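Local atomic coordinates of RNA-binding protein RMD9, mitochondrial (Saccharomyces cerevisiae S288C, PDB entry 7A9X), a protein that binds a dodecameric RNA motif in the 3'-UTR of mitochondrial mRNAs and takes part in their processing or stability. Residues A[172-175]-A[176-180]; A[226-229]-A[230-234]; A[342-345]-A[346-350]; A[414-417]-A[418-421]. One frame throughout, in Å; residues are numbered along the deposited sequence.

Interaction 1 (A[172-175]-A[176-180]); sequences THLL and TSFKE. With nucleotides of chain B.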
# COMPACT_ATOMS: atom_id res chain seq x y z
N THR A 172 -21.69 -6.71 -6.09
CA THR A 172 -20.99 -5.91 -5.10
C THR A 172 -19.51 -6.29 -5.01
O THR A 172 -18.65 -5.42 -4.90
CB THR A 172 -21.64 -6.05 -3.72
OG1 THR A 172 -21.76 -7.43 -3.38
CG2 THR A 172 -23.02 -5.41 -3.72
N HIS A 173 -19.21 -7.59 -5.04
CA HIS A 173 -17.81 -8.01 -4.99
C HIS A 173 -17.06 -7.60 -6.25
O HIS A 173 -15.86 -7.33 -6.19
CB HIS A 173 -17.70 -9.51 -4.76
CG HIS A 173 -18.05 -9.94 -3.36
ND1 HIS A 173 -17.18 -9.79 -2.30
CD2 HIS A 173 -19.16 -10.52 -2.85
CE1 HIS A 173 -17.74 -10.25 -1.20
NE2 HIS A 173 -18.95 -10.70 -1.51
N LEU A 174 -17.75 -7.55 -7.40
CA LEU A 174 -17.09 -7.13 -8.63
C LEU A 174 -16.70 -5.67 -8.57
O LEU A 174 -15.55 -5.30 -8.85
CB LEU A 174 -18.01 -7.39 -9.83
CG LEU A 174 -17.41 -7.12 -11.21
CD1 LEU A 174 -16.47 -8.25 -11.62
CD2 LEU A 174 -18.50 -6.91 -12.26
N LEU A 175 -17.65 -4.81 -8.19
CA LEU A 175 -17.41 -3.37 -8.10
C LEU A 175 -16.50 -3.01 -6.94
O LEU A 175 -15.70 -2.08 -7.06
CB LEU A 175 -18.75 -2.64 -7.98
CG LEU A 175 -19.71 -2.91 -9.14
CD1 LEU A 175 -21.13 -2.51 -8.79
CD2 LEU A 175 -19.22 -2.18 -10.38
N THR A 176 -16.61 -3.70 -5.80
CA THR A 176 -15.69 -3.45 -4.70
C THR A 176 -14.26 -3.80 -5.09
O THR A 176 -13.32 -3.09 -4.73
CB THR A 176 -16.10 -4.24 -3.46
OG1 THR A 176 -17.48 -3.97 -3.15
CG2 THR A 176 -15.23 -3.83 -2.27
N SER A 177 -14.09 -4.89 -5.85
CA SER A 177 -12.76 -5.28 -6.30
C SER A 177 -12.15 -4.20 -7.18
O SER A 177 -11.01 -3.78 -6.97
CB SER A 177 -12.82 -6.61 -7.04
OG SER A 177 -13.25 -7.65 -6.19
N PHE A 178 -12.92 -3.72 -8.17
CA PHE A 178 -12.42 -2.66 -9.04
C PHE A 178 -12.15 -1.38 -8.27
O PHE A 178 -11.25 -0.61 -8.63
CB PHE A 178 -13.41 -2.41 -10.18
CG PHE A 178 -13.45 -3.52 -11.19
CD1 PHE A 178 -12.28 -4.11 -11.64
CD2 PHE A 178 -14.66 -3.97 -11.68
CE1 PHE A 178 -12.32 -5.13 -12.58
CE2 PHE A 178 -14.71 -4.99 -12.62
CZ PHE A 178 -13.53 -5.57 -13.06
N LYS A 179 -12.91 -1.12 -7.20
CA LYS A 179 -12.61 0.02 -6.35
C LYS A 179 -11.28 -0.17 -5.62
O LYS A 179 -10.46 0.75 -5.57
CB LYS A 179 -13.75 0.25 -5.35
CG LYS A 179 -13.48 1.34 -4.32
CD LYS A 179 -13.29 2.70 -4.98
CE LYS A 179 -13.03 3.78 -3.95
NZ LYS A 179 -14.15 3.89 -2.97
N GLU A 180 -11.06 -1.36 -5.05
CA GLU A 180 -9.79 -1.64 -4.39
C GLU A 180 -8.61 -1.60 -5.35
O GLU A 180 -7.47 -1.42 -4.90
CB GLU A 180 -9.86 -3.00 -3.69
CG GLU A 180 -10.89 -3.04 -2.57
CD GLU A 180 -11.06 -4.42 -1.98
OE1 GLU A 180 -10.22 -5.30 -2.27
OE2 GLU A 180 -12.04 -4.62 -1.22
P A B 4 -19.95 -11.32 1.92
OP1 A B 4 -20.63 -11.05 0.63
OP2 A B 4 -18.64 -12.01 1.93
O5' A B 4 -19.73 -9.94 2.70
C5' A B 4 -20.80 -9.05 2.95
C4' A B 4 -20.59 -8.28 4.24
O4' A B 4 -20.78 -9.16 5.38
C3' A B 4 -19.20 -7.70 4.44
O3' A B 4 -18.99 -6.48 3.76
C2' A B 4 -19.12 -7.57 5.96
O2' A B 4 -19.83 -6.42 6.40
C1' A B 4 -19.88 -8.82 6.41
N9 A B 4 -18.96 -9.95 6.61
C8 A B 4 -18.82 -11.07 5.83
N7 A B 4 -17.90 -11.90 6.26
C5 A B 4 -17.39 -11.28 7.39
C6 A B 4 -16.38 -11.64 8.31
N6 A B 4 -15.68 -12.77 8.22
N1 A B 4 -16.13 -10.80 9.33
C2 A B 4 -16.83 -9.66 9.42
N3 A B 4 -17.80 -9.21 8.62
C4 A B 4 -18.03 -10.07 7.62
P C B 8 -1.39 0.45 4.10
OP1 C B 8 0.00 0.80 4.48
OP2 C B 8 -2.40 1.53 3.94
O5' C B 8 -1.38 -0.36 2.73
C5' C B 8 -0.32 -1.27 2.42
C4' C B 8 -0.00 -1.23 0.94
O4' C B 8 -1.09 -1.84 0.19
C3' C B 8 0.20 0.17 0.36
O3' C B 8 1.29 0.19 -0.55
C2' C B 8 -1.11 0.43 -0.38
O2' C B 8 -1.00 1.33 -1.47
C1' C B 8 -1.50 -0.97 -0.84
N1 C B 8 -2.94 -1.12 -1.07
C2 C B 8 -3.41 -1.53 -2.32
O2 C B 8 -2.60 -1.80 -3.22
N3 C B 8 -4.74 -1.64 -2.52
C4 C B 8 -5.60 -1.34 -1.54
N4 C B 8 -6.90 -1.47 -1.79
C5 C B 8 -5.15 -0.91 -0.26
C6 C B 8 -3.83 -0.80 -0.07
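Thr176 folds its hydroxyl back onto the preceding turn: OG1 donates to Thr172 O at 2.6 Å, while Thr176 N reaches the same oxygen at 2.8 Å. The two donors arrive from opposite faces of the carbonyl plane, and one acceptor is thus gripped twice. With OG1 anti to the carbonyl carbon (chi1 -53°), the hydroxyl sits beside the backbone N, which brings it to a carbonyl four residues earlier. Ser177 repeats the device one step on, its OG 2.6 Å from His173 O and almost in line with the C=O bond; Ser177 N shares that oxygen from above the carbonyl plane.

Leu175 divides its side chain between two neighbours. Its CB rests 3.2 Å from Thr176 N, while the branch beyond leads off to Ile190 of helix 184-193 and to Phe214 and Met215 of helix 209-223. Away from the hydroxyls the side-chain contacts are apolar: Phe178 and Leu174 lie side by side, Phe178 CE2 3.7 Å from Leu174 CG, and both touch helix 151-161. The backbone bonds run on, Phe178 N to Leu174 O and Lys179 N to Leu175 O.

RNA meets this helix twice. His173 NE2 donates to OP1 of A4 of chain B (2.7 Å, 152°), with the phosphate at the ring edge; the ring also stacks on His113, and its ND1 is bonded to His116. Further along, Glu180 O accepts from N4 of C8 of chain B at 3.2 Å. A helix holding RNA on one side and neighbouring helices on others is characteristic of a pentatricopeptide repeat, here in what is assigned as PPR1.

Interaction 2 (A[226-229]-A[230-234]); sequences LTEP and NELYN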
# COMPACT_ATOMS: atom_id res chain seq x y z
N LEU A 226 -26.19 16.14 -3.09
CA LEU A 226 -26.83 15.60 -1.91
C LEU A 226 -28.32 15.38 -2.11
O LEU A 226 -29.02 15.01 -1.16
CB LEU A 226 -26.59 16.51 -0.70
CG LEU A 226 -25.17 16.57 -0.14
CD1 LEU A 226 -24.32 17.60 -0.87
CD2 LEU A 226 -25.19 16.85 1.36
N THR A 227 -28.83 15.61 -3.32
CA THR A 227 -30.25 15.47 -3.61
C THR A 227 -30.72 14.03 -3.40
O THR A 227 -31.53 13.76 -2.51
CB THR A 227 -30.55 15.91 -5.04
OG1 THR A 227 -30.04 17.23 -5.25
CG2 THR A 227 -32.05 15.90 -5.30
N GLU A 228 -30.20 13.11 -4.21
CA GLU A 228 -30.55 11.70 -4.03
C GLU A 228 -30.17 11.16 -2.66
O GLU A 228 -30.97 10.39 -2.09
CB GLU A 228 -29.90 10.87 -5.15
CG GLU A 228 -30.35 9.41 -5.18
CD GLU A 228 -31.84 9.26 -5.37
OE1 GLU A 228 -32.49 8.59 -4.53
OE2 GLU A 228 -32.39 9.81 -6.35
N PRO A 229 -29.01 11.49 -2.07
CA PRO A 229 -28.76 11.04 -0.68
C PRO A 229 -29.80 11.52 0.32
O PRO A 229 -30.32 10.72 1.10
CB PRO A 229 -27.37 11.61 -0.39
CG PRO A 229 -26.71 11.66 -1.71
CD PRO A 229 -27.79 12.05 -2.68
N ASN A 230 -30.12 12.82 0.32
CA ASN A 230 -31.07 13.34 1.31
C ASN A 230 -32.46 12.75 1.12
O ASN A 230 -33.18 12.55 2.11
CB ASN A 230 -31.13 14.87 1.23
CG ASN A 230 -29.92 15.53 1.86
OD1 ASN A 230 -29.29 16.40 1.26
ND2 ASN A 230 -29.59 15.12 3.08
N GLU A 231 -32.85 12.46 -0.12
CA GLU A 231 -34.12 11.78 -0.34
C GLU A 231 -34.09 10.37 0.23
O GLU A 231 -35.05 9.92 0.86
CB GLU A 231 -34.45 11.75 -1.84
CG GLU A 231 -35.75 11.04 -2.17
CD GLU A 231 -35.95 10.86 -3.66
OE1 GLU A 231 -35.43 11.68 -4.44
OE2 GLU A 231 -36.63 9.89 -4.06
N LEU A 232 -32.98 9.65 0.01
CA LEU A 232 -32.82 8.33 0.62
C LEU A 232 -32.77 8.41 2.14
O LEU A 232 -33.27 7.51 2.82
CB LEU A 232 -31.57 7.65 0.08
CG LEU A 232 -31.62 7.18 -1.38
CD1 LEU A 232 -30.26 6.68 -1.83
CD2 LEU A 232 -32.68 6.10 -1.55
N TYR A 233 -32.19 9.48 2.68
CA TYR A 233 -32.16 9.64 4.13
C TYR A 233 -33.57 9.76 4.70
O TYR A 233 -33.87 9.18 5.75
CB TYR A 233 -31.31 10.86 4.52
CG TYR A 233 -31.30 11.16 6.00
CD1 TYR A 233 -30.42 10.52 6.86
CD2 TYR A 233 -32.18 12.09 6.55
CE1 TYR A 233 -30.40 10.79 8.21
CE2 TYR A 233 -32.18 12.37 7.90
CZ TYR A 233 -31.29 11.72 8.73
OH TYR A 233 -31.29 12.00 10.08
N ASN A 234 -34.45 10.50 4.02
CA ASN A 234 -35.81 10.66 4.51
C ASN A 234 -36.58 9.35 4.48
O ASN A 234 -37.41 9.09 5.36
CB ASN A 234 -36.55 11.72 3.69
CG ASN A 234 -35.86 13.07 3.69
OD1 ASN A 234 -35.06 13.36 4.58
ND2 ASN A 234 -36.18 13.90 2.71
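Asn230 N donates to Leu226 O at 2.9 Å and closes the opening turn of helix 227-237. The next three amides continue the pattern: Glu231 N to Thr227 O, Leu232 N to Glu228 O at 3.0 Å, and Tyr233 N to Pro229 O, the shortest of the four at 2.7 Å. Four successive carbonyl oxygens thus each receive an amide from four residues on.

Pro229 fits this accounting well. It brings no N-H, and in the first turn none is needed, because the carbonyl that would accept it would precede the helix; its own oxygen still serves Tyr233. Before it, Thr227 N has a partner in Ser225 OG, so an amide at the very start of the helix is satisfied by a side chain instead of a carbonyl. The Pro229 ring meanwhile packs on Leu251 of helix 245-257.

The acidic side chains are less comfortably placed. Glu228 OE2 and Glu231 OE1 stand 4.0 Å apart, their carboxylate planes turned 52° to each other, with like charges facing across one turn. Glu228 leaves with CG anti to its own N, then bends at chi2 (59°), and this returns the carboxylate along the helix until OE1 lies 3.6 Å from Leu232 CG. That approach is van der Waals contact with a hydrocarbon and gives the oxygen no donor.

The chemistry implies a start fixed chiefly by backbone bonds. Two carboxylates here probably repel each other somewhat, a cost that solvent and the positive pole of the helix N-terminus are likely to offset.

Interaction 3 (A[342-345]-A[346-350]); sequences RIWE and KAVKF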
# COMPACT_ATOMS: atom_id res chain seq x y z
N ARG A 342 0.79 12.67 19.87
CA ARG A 342 -0.02 11.97 20.87
C ARG A 342 -0.84 10.85 20.24
O ARG A 342 -0.99 9.78 20.83
CB ARG A 342 -0.93 12.97 21.60
CG ARG A 342 -0.20 13.84 22.60
CD ARG A 342 -1.15 14.71 23.42
NE ARG A 342 -1.57 15.91 22.70
CZ ARG A 342 -2.72 16.03 22.04
NH1 ARG A 342 -3.01 17.17 21.42
NH2 ARG A 342 -3.58 15.02 22.01
N ILE A 343 -1.39 11.08 19.04
CA ILE A 343 -2.15 10.03 18.38
C ILE A 343 -1.22 8.90 17.95
O ILE A 343 -1.57 7.71 18.07
CB ILE A 343 -2.93 10.61 17.18
CG1 ILE A 343 -3.94 11.66 17.67
CG2 ILE A 343 -3.64 9.50 16.41
CD1 ILE A 343 -4.96 11.12 18.66
N TRP A 344 -0.03 9.24 17.45
CA TRP A 344 0.93 8.22 17.06
C TRP A 344 1.34 7.36 18.25
O TRP A 344 1.51 6.14 18.12
CB TRP A 344 2.16 8.88 16.43
CG TRP A 344 3.26 7.92 16.09
CD1 TRP A 344 3.35 7.13 14.99
CD2 TRP A 344 4.43 7.66 16.87
NE1 TRP A 344 4.50 6.39 15.03
CE2 TRP A 344 5.19 6.69 16.17
CE3 TRP A 344 4.91 8.14 18.09
CZ2 TRP A 344 6.40 6.21 16.66
CZ3 TRP A 344 6.12 7.66 18.57
CH2 TRP A 344 6.85 6.70 17.85
N GLU A 345 1.50 7.98 19.43
CA GLU A 345 1.85 7.21 20.62
C GLU A 345 0.76 6.21 20.98
O GLU A 345 1.05 5.07 21.33
CB GLU A 345 2.12 8.15 21.79
CG GLU A 345 3.53 8.72 21.85
CD GLU A 345 3.76 9.55 23.09
OE1 GLU A 345 2.78 10.10 23.63
OE2 GLU A 345 4.93 9.65 23.54
N LYS A 346 -0.50 6.63 20.90
CA LYS A 346 -1.60 5.72 21.21
C LYS A 346 -1.69 4.60 20.19
O LYS A 346 -1.99 3.45 20.54
CB LYS A 346 -2.92 6.50 21.28
CG LYS A 346 -3.00 7.46 22.45
CD LYS A 346 -4.38 8.09 22.55
CE LYS A 346 -4.48 8.99 23.77
NZ LYS A 346 -5.87 9.52 23.95
N ALA A 347 -1.42 4.90 18.92
CA ALA A 347 -1.46 3.85 17.90
C ALA A 347 -0.34 2.84 18.10
O ALA A 347 -0.56 1.63 17.95
CB ALA A 347 -1.38 4.48 16.50
N VAL A 348 0.86 3.31 18.45
CA VAL A 348 1.98 2.40 18.67
C VAL A 348 1.71 1.49 19.86
O VAL A 348 2.00 0.29 19.81
CB VAL A 348 3.29 3.20 18.85
CG1 VAL A 348 4.40 2.30 19.36
CG2 VAL A 348 3.69 3.85 17.54
N LYS A 349 1.16 2.04 20.94
CA LYS A 349 0.83 1.20 22.09
C LYS A 349 -0.29 0.22 21.77
O LYS A 349 -0.27 -0.91 22.27
CB LYS A 349 0.45 2.07 23.29
CG LYS A 349 1.64 2.68 24.01
CD LYS A 349 1.21 3.43 25.26
CE LYS A 349 2.42 3.92 26.04
NZ LYS A 349 2.03 4.66 27.27
N PHE A 350 -1.26 0.63 20.96
CA PHE A 350 -2.33 -0.29 20.57
C PHE A 350 -1.79 -1.45 19.75
O PHE A 350 -2.15 -2.61 19.99
CB PHE A 350 -3.41 0.47 19.78
CG PHE A 350 -4.61 -0.37 19.44
CD1 PHE A 350 -5.69 -0.43 20.31
CD2 PHE A 350 -4.67 -1.09 18.26
CE1 PHE A 350 -6.80 -1.20 20.01
CE2 PHE A 350 -5.77 -1.86 17.94
CZ PHE A 350 -6.85 -1.91 18.82
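Val348 sets one methyl over a face of the Trp344 indole, a CH-pi contact made along a single helix. Its CG2 lies 3.8 Å from the centroid of the five-membered ring, 23° off the ring normal. It stands offset toward the rim, where Trp344 CE2 is its nearest ring atom at 3.5 Å. Both torsions contribute. In Trp344, CG swings anti to the backbone N (chi1 175°), carrying the indole toward the following turn; in Val348, CG1 takes the same kind of position (chi1 168°), which leaves CG2 beside the backbone N and pressed to 3.2 Å from Trp344 O.

That carbonyl also accepts Val348 N at 2.9 Å, so the same oxygen takes the amide of Val348 and touches its methyl. The indole's rotation is further fixed by NE1, bonded to Asn364 OD1, and by a stack with Phe367. With an alanine in place of Trp344, the methyl of Val348 would probably lose its aromatic seat, and Asn364 its indole donor.

The charged side chains behave otherwise. Lys346 runs out fully extended, its CG 3.5 Å from Arg342 O and its NZ in a long, weak pairing with Asp305. Glu345 and Lys349 are likewise stretched, both touching Phe392 of helix 379-396.

A helix with one side solvent-facing and the other wedged against successive helices, Ile343 on 320-334 and Trp344 on 357-374, is characteristic of the stacked helical hairpins of PPR proteins, here in what is assigned as PPR5.

Interaction 4 (A[414-417]-A[418-421]); sequences WHER and SIID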
# COMPACT_ATOMS: atom_id res chain seq x y z
N TRP A 414 18.02 17.33 7.00
CA TRP A 414 18.93 18.02 7.91
C TRP A 414 20.32 18.19 7.30
O TRP A 414 21.03 19.14 7.64
CB TRP A 414 19.02 17.27 9.24
CG TRP A 414 17.82 17.50 10.10
CD1 TRP A 414 16.84 18.42 9.91
CD2 TRP A 414 17.48 16.79 11.30
NE1 TRP A 414 15.90 18.33 10.91
CE2 TRP A 414 16.27 17.34 11.78
CE3 TRP A 414 18.07 15.74 12.01
CZ2 TRP A 414 15.64 16.87 12.93
CZ3 TRP A 414 17.44 15.28 13.16
CH2 TRP A 414 16.24 15.85 13.61
N HIS A 415 20.72 17.28 6.40
CA HIS A 415 22.01 17.35 5.71
C HIS A 415 23.17 17.38 6.71
O HIS A 415 24.07 18.22 6.63
CB HIS A 415 22.08 18.56 4.78
CG HIS A 415 21.07 18.54 3.67
ND1 HIS A 415 21.11 17.62 2.64
CD2 HIS A 415 20.01 19.34 3.42
CE1 HIS A 415 20.11 17.85 1.82
NE2 HIS A 415 19.42 18.88 2.26
N GLU A 416 23.14 16.46 7.67
CA GLU A 416 24.20 16.37 8.68
C GLU A 416 24.64 14.92 8.84
O GLU A 416 23.82 14.00 8.77
CB GLU A 416 23.75 16.95 10.03
CG GLU A 416 22.62 16.20 10.71
CD GLU A 416 22.32 16.74 12.10
OE1 GLU A 416 22.79 17.86 12.41
OE2 GLU A 416 21.63 16.06 12.88
N ARG A 417 25.94 14.73 9.07
CA ARG A 417 26.51 13.39 9.15
C ARG A 417 26.27 12.75 10.51
O ARG A 417 26.21 11.52 10.61
CB ARG A 417 28.01 13.45 8.86
CG ARG A 417 28.71 12.10 8.82
CD ARG A 417 30.20 12.27 8.54
NE ARG A 417 30.87 11.00 8.33
CZ ARG A 417 31.53 10.33 9.27
NH1 ARG A 417 31.60 10.81 10.50
NH2 ARG A 417 32.12 9.18 8.98
N SER A 418 26.12 13.56 11.56
CA SER A 418 25.95 13.03 12.91
C SER A 418 24.70 12.16 13.00
O SER A 418 24.71 11.12 13.67
CB SER A 418 25.86 14.17 13.92
OG SER A 418 24.70 14.95 13.69
N ILE A 419 23.61 12.56 12.35
CA ILE A 419 22.39 11.78 12.41
C ILE A 419 22.52 10.48 11.63
O ILE A 419 21.84 9.49 11.94
CB ILE A 419 21.19 12.62 11.93
CG1 ILE A 419 19.87 12.01 12.41
CG2 ILE A 419 21.20 12.77 10.41
CD1 ILE A 419 19.73 12.00 13.92
N ILE A 420 23.39 10.45 10.62
CA ILE A 420 23.62 9.21 9.87
C ILE A 420 24.37 8.21 10.74
O ILE A 420 23.98 7.03 10.83
CB ILE A 420 24.39 9.51 8.57
CG1 ILE A 420 23.64 10.57 7.75
CG2 ILE A 420 24.59 8.24 7.76
CD1 ILE A 420 24.36 10.96 6.47
N ASP A 421 25.45 8.65 11.39
CA ASP A 421 26.19 7.77 12.29
C ASP A 421 25.38 7.40 13.52
O ASP A 421 25.59 6.32 14.09
CB ASP A 421 27.51 8.44 12.70
CG ASP A 421 28.39 8.79 11.52
OD1 ASP A 421 28.34 8.06 10.51
OD2 ASP A 421 29.11 9.80 11.59
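Arg417 and Asp421 form a salt bridge over one turn at the start of helix 417-429, with Arg417 NH1 2.9 Å from Asp421 OD2. The attraction is one of charge: the oxygen lies over a face of the guanidinium and no N-H points at it, the carboxylate plane standing 75° to the guanidinium. Arg417 reaches this position extended from CG to NE. A leucine in its place would probably leave Asp421 without its near positive charge, relying on a long, weak pairing with Arg460.

Hydrogen bonds come from the backbone. Asp421 N meets Arg417 O at 3.1 Å in an almost straight bond (169°), and Ile420 N adds a weak one to the same oxygen.

Apolar contact gathers round Ile419. Its CD1 sits at the edge of the Trp414 ring, 4.1 Å from CZ3, the two side chains crossing at about a right angle. On its other branch, Ile419 CG2 lies 3.7 Å from Glu416 CG and also touches Glu416 O at 3.3 Å. The indole is held independently, its NE1 bonded to Tyr375 O and its ring edge-to-face with Phe372.

The loop 414-416 and the helix start thus bridge two neighbours. Trp414 and Ile419 pack on Leu386 of helix 379-396, while Arg417 and Ile420 lean on Ile449 in the loop between helices 436-445 and 454-470.

In the fold
The four contacts follow one another along the chain without touching, each local to one helix or helix start: interaction 1 on helix 168-180, interaction 2 on 227-237, interaction 3 on 337-351 and interaction 4 at the beginning of 417-429. They fall in the repeats assigned as PPR1, PPR2, PPR5 and PPR7. Centres of interactions 1 and 2 are about 24 Å apart, on the same side of the chain's centre; those of interactions 2 and 4, about 56 Å apart, lie on opposite sides. Such spacing befits an elongated, all-helical repeat array. Only interaction 1 touches RNA; the nearest atoms of interactions 2 and 4 lie about 14 and 13 Å from it, so these two contacts belong to the protein framework away from the RNA.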